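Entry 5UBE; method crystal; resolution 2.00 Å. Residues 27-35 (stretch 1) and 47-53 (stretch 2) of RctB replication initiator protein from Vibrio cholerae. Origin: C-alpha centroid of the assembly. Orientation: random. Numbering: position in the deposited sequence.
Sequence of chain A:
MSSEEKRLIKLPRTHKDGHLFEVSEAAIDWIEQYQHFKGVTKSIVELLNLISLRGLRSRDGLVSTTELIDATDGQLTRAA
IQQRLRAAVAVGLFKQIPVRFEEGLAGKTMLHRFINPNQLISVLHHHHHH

Stretch 1, residues 27-35: AIDWIEQYQ
Stretch 2, residues 47-53: LLNLISL

No hydrogen bond joins these two helical stretches, although polar atoms lie at several of their closest contacts; their direct contact is van der Waals packing. Stretch 1 is helical from its first residue and stretch 2 along its whole length; they run nearly antiparallel (171°), axes approaching to 10.3 Å, and bury 246 Å² in total. From Ala 27 to Gln 33 and through stretch 2, phi lies between -53° and -77° and psi between -21° and -53°, with Ile 31 N hydrogen-bonded to Ala 27 O (2.9 Å) and Ser 52 N to Leu 48 O (3.0 Å). Ile 28 CA lies 6.4 Å from Ser 52 CA, and Ile 31 CA 6.9 Å from Leu 48 CA.

Buried Ile 31 (m, t) points toward stretch 2 and has the largest covered area (78 Å²). Its branched apolar side chain places CD1 3.6 Å from Leu 48 O, 3.8 Å from Leu 48 CB and 3.9 Å from Ser 52 CB, and CG2 3.6 Å from Asn 49 OD1. Asn 49 (chi1 m) leaves sideways, but its amide end swings nearer. Ser 52 (t) points toward stretch 1; its short side chain suits the close backbone approach, with OG 3.5 Å from Ile 28 CG1 (Ile 28 m, t). Buried Leu 48 (m, t) places CD1 3.7 Å from CD2 of buried Tyr 34 (chi1 m, chi2 -31°), obliquely to the ring. Tyr 34 OH is hydrogen-bonded elsewhere in the structure.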

# COMPACT_ATOMS: atom_id res chain seq x y z
N ALA A 27 -6.48 -3.74 9.08
CA ALA A 27 -5.23 -4.31 8.58
C ALA A 27 -4.15 -4.33 9.65
O ALA A 27 -3.20 -5.10 9.55
CB ALA A 27 -4.74 -3.52 7.36
N ILE A 28 -4.28 -3.50 10.69
CA ILE A 28 -3.29 -3.50 11.76
C ILE A 28 -3.24 -4.88 12.42
O ILE A 28 -2.16 -5.39 12.74
CB ILE A 28 -3.60 -2.38 12.77
CG1 ILE A 28 -3.60 -1.02 12.07
CG2 ILE A 28 -2.59 -2.39 13.91
CD1 ILE A 28 -4.25 0.10 12.90
N ASP A 29 -4.40 -5.51 12.61
CA ASP A 29 -4.40 -6.89 13.11
C ASP A 29 -4.03 -7.89 12.02
O ASP A 29 -3.34 -8.88 12.30
CB ASP A 29 -5.77 -7.24 13.68
CG ASP A 29 -6.18 -6.34 14.84
OD1 ASP A 29 -5.31 -5.92 15.62
OD2 ASP A 29 -7.39 -6.06 14.95
N TRP A 30 -4.51 -7.67 10.79
CA TRP A 30 -4.24 -8.61 9.69
C TRP A 30 -2.75 -8.81 9.49
O TRP A 30 -2.31 -9.91 9.12
CB TRP A 30 -4.87 -8.09 8.40
CG TRP A 30 -6.36 -7.96 8.43
CD1 TRP A 30 -7.21 -8.40 9.41
CD2 TRP A 30 -7.18 -7.38 7.40
NE1 TRP A 30 -8.50 -8.10 9.07
CE2 TRP A 30 -8.52 -7.49 7.84
CE3 TRP A 30 -6.92 -6.78 6.17
CZ2 TRP A 30 -9.60 -7.01 7.09
CZ3 TRP A 30 -8.00 -6.31 5.42
CH2 TRP A 30 -9.32 -6.43 5.88
N ILE A 31 -1.97 -7.75 9.68
CA ILE A 31 -0.54 -7.79 9.36
C ILE A 31 0.18 -8.81 10.23
O ILE A 31 1.04 -9.56 9.76
CB ILE A 31 0.07 -6.38 9.49
CG1 ILE A 31 -0.35 -5.52 8.30
CG2 ILE A 31 1.60 -6.43 9.62
CD1 ILE A 31 -0.02 -4.01 8.46
N GLU A 32 -0.17 -8.87 11.52
CA GLU A 32 0.35 -9.93 12.37
C GLU A 32 -0.16 -11.30 11.92
O GLU A 32 0.56 -12.30 12.05
CB GLU A 32 -0.02 -9.68 13.83
CG GLU A 32 0.51 -8.32 14.34
CD GLU A 32 0.40 -8.15 15.84
OE1 GLU A 32 -0.47 -8.79 16.47
OE2 GLU A 32 1.20 -7.36 16.40
N GLN A 33 -1.38 -11.36 11.38
CA GLN A 33 -1.89 -12.65 10.93
C GLN A 33 -1.27 -13.09 9.61
O GLN A 33 -1.12 -14.29 9.38
CB GLN A 33 -3.41 -12.62 10.80
CG GLN A 33 -4.14 -12.57 12.12
CD GLN A 33 -5.63 -12.51 11.93
OE1 GLN A 33 -6.14 -11.59 11.30
NE2 GLN A 33 -6.35 -13.51 12.45
N TYR A 34 -0.88 -12.14 8.74
CA TYR A 34 -0.26 -12.50 7.46
C TYR A 34 1.00 -13.33 7.66
O TYR A 34 1.37 -14.12 6.78
CB TYR A 34 0.11 -11.24 6.67
CG TYR A 34 -1.02 -10.44 6.07
CD1 TYR A 34 -2.20 -11.05 5.65
CD2 TYR A 34 -0.89 -9.06 5.90
CE1 TYR A 34 -3.22 -10.29 5.09
CE2 TYR A 34 -1.90 -8.31 5.35
CZ TYR A 34 -3.05 -8.93 4.93
OH TYR A 34 -4.04 -8.14 4.38
N GLN A 35 1.68 -13.15 8.79
CA GLN A 35 2.96 -13.81 9.00
C GLN A 35 2.83 -15.31 9.19
O GLN A 35 3.86 -15.99 9.22
CB GLN A 35 3.65 -13.18 10.21
CG GLN A 35 4.08 -11.73 9.96
CD GLN A 35 4.26 -10.97 11.25
OE1 GLN A 35 3.90 -9.78 11.35
NE2 GLN A 35 4.79 -11.64 12.26
N LEU A 47 7.49 -3.34 4.78
CA LEU A 47 6.60 -2.49 4.00
C LEU A 47 5.23 -2.36 4.67
O LEU A 47 4.71 -1.25 4.81
CB LEU A 47 6.45 -3.04 2.58
CG LEU A 47 5.44 -2.27 1.72
CD1 LEU A 47 6.00 -0.90 1.42
CD2 LEU A 47 5.08 -3.00 0.44
N LEU A 48 4.64 -3.49 5.10
CA LEU A 48 3.30 -3.44 5.69
C LEU A 48 3.26 -2.58 6.95
O LEU A 48 2.37 -1.74 7.11
CB LEU A 48 2.79 -4.85 6.00
CG LEU A 48 2.82 -5.81 4.81
CD1 LEU A 48 2.11 -7.09 5.16
CD2 LEU A 48 2.23 -5.17 3.56
N ASN A 49 4.24 -2.76 7.84
CA ASN A 49 4.30 -1.94 9.05
C ASN A 49 4.43 -0.46 8.70
O ASN A 49 3.85 0.40 9.38
CB ASN A 49 5.48 -2.38 9.92
CG ASN A 49 5.20 -3.67 10.67
OD1 ASN A 49 4.05 -4.08 10.78
ND2 ASN A 49 6.25 -4.30 11.19
N LEU A 50 5.18 -0.15 7.64
CA LEU A 50 5.37 1.25 7.25
C LEU A 50 4.05 1.87 6.80
O LEU A 50 3.69 2.97 7.25
CB LEU A 50 6.40 1.33 6.13
CG LEU A 50 7.04 2.68 5.84
CD1 LEU A 50 7.88 3.14 7.03
CD2 LEU A 50 7.90 2.56 4.59
N ILE A 51 3.34 1.20 5.89
CA ILE A 51 2.02 1.65 5.47
C ILE A 51 1.12 1.88 6.67
O ILE A 51 0.48 2.93 6.80
CB ILE A 51 1.39 0.63 4.50
CG1 ILE A 51 2.22 0.51 3.21
CG2 ILE A 51 -0.10 0.98 4.25
CD1 ILE A 51 2.06 -0.82 2.51
N SER A 52 1.03 0.88 7.55
CA SER A 52 0.19 1.01 8.74
C SER A 52 0.57 2.24 9.56
O SER A 52 -0.27 3.10 9.85
CB SER A 52 0.30 -0.26 9.58
OG SER A 52 -0.51 -0.18 10.73
N LEU A 53 1.85 2.37 9.90
CA LEU A 53 2.27 3.48 10.76
C LEU A 53 2.07 4.82 10.07
O LEU A 53 1.61 5.79 10.70
CB LEU A 53 3.73 3.27 11.17
CG LEU A 53 4.36 4.21 12.20
CD1 LEU A 53 5.39 3.46 13.03
CD2 LEU A 53 5.01 5.41 11.53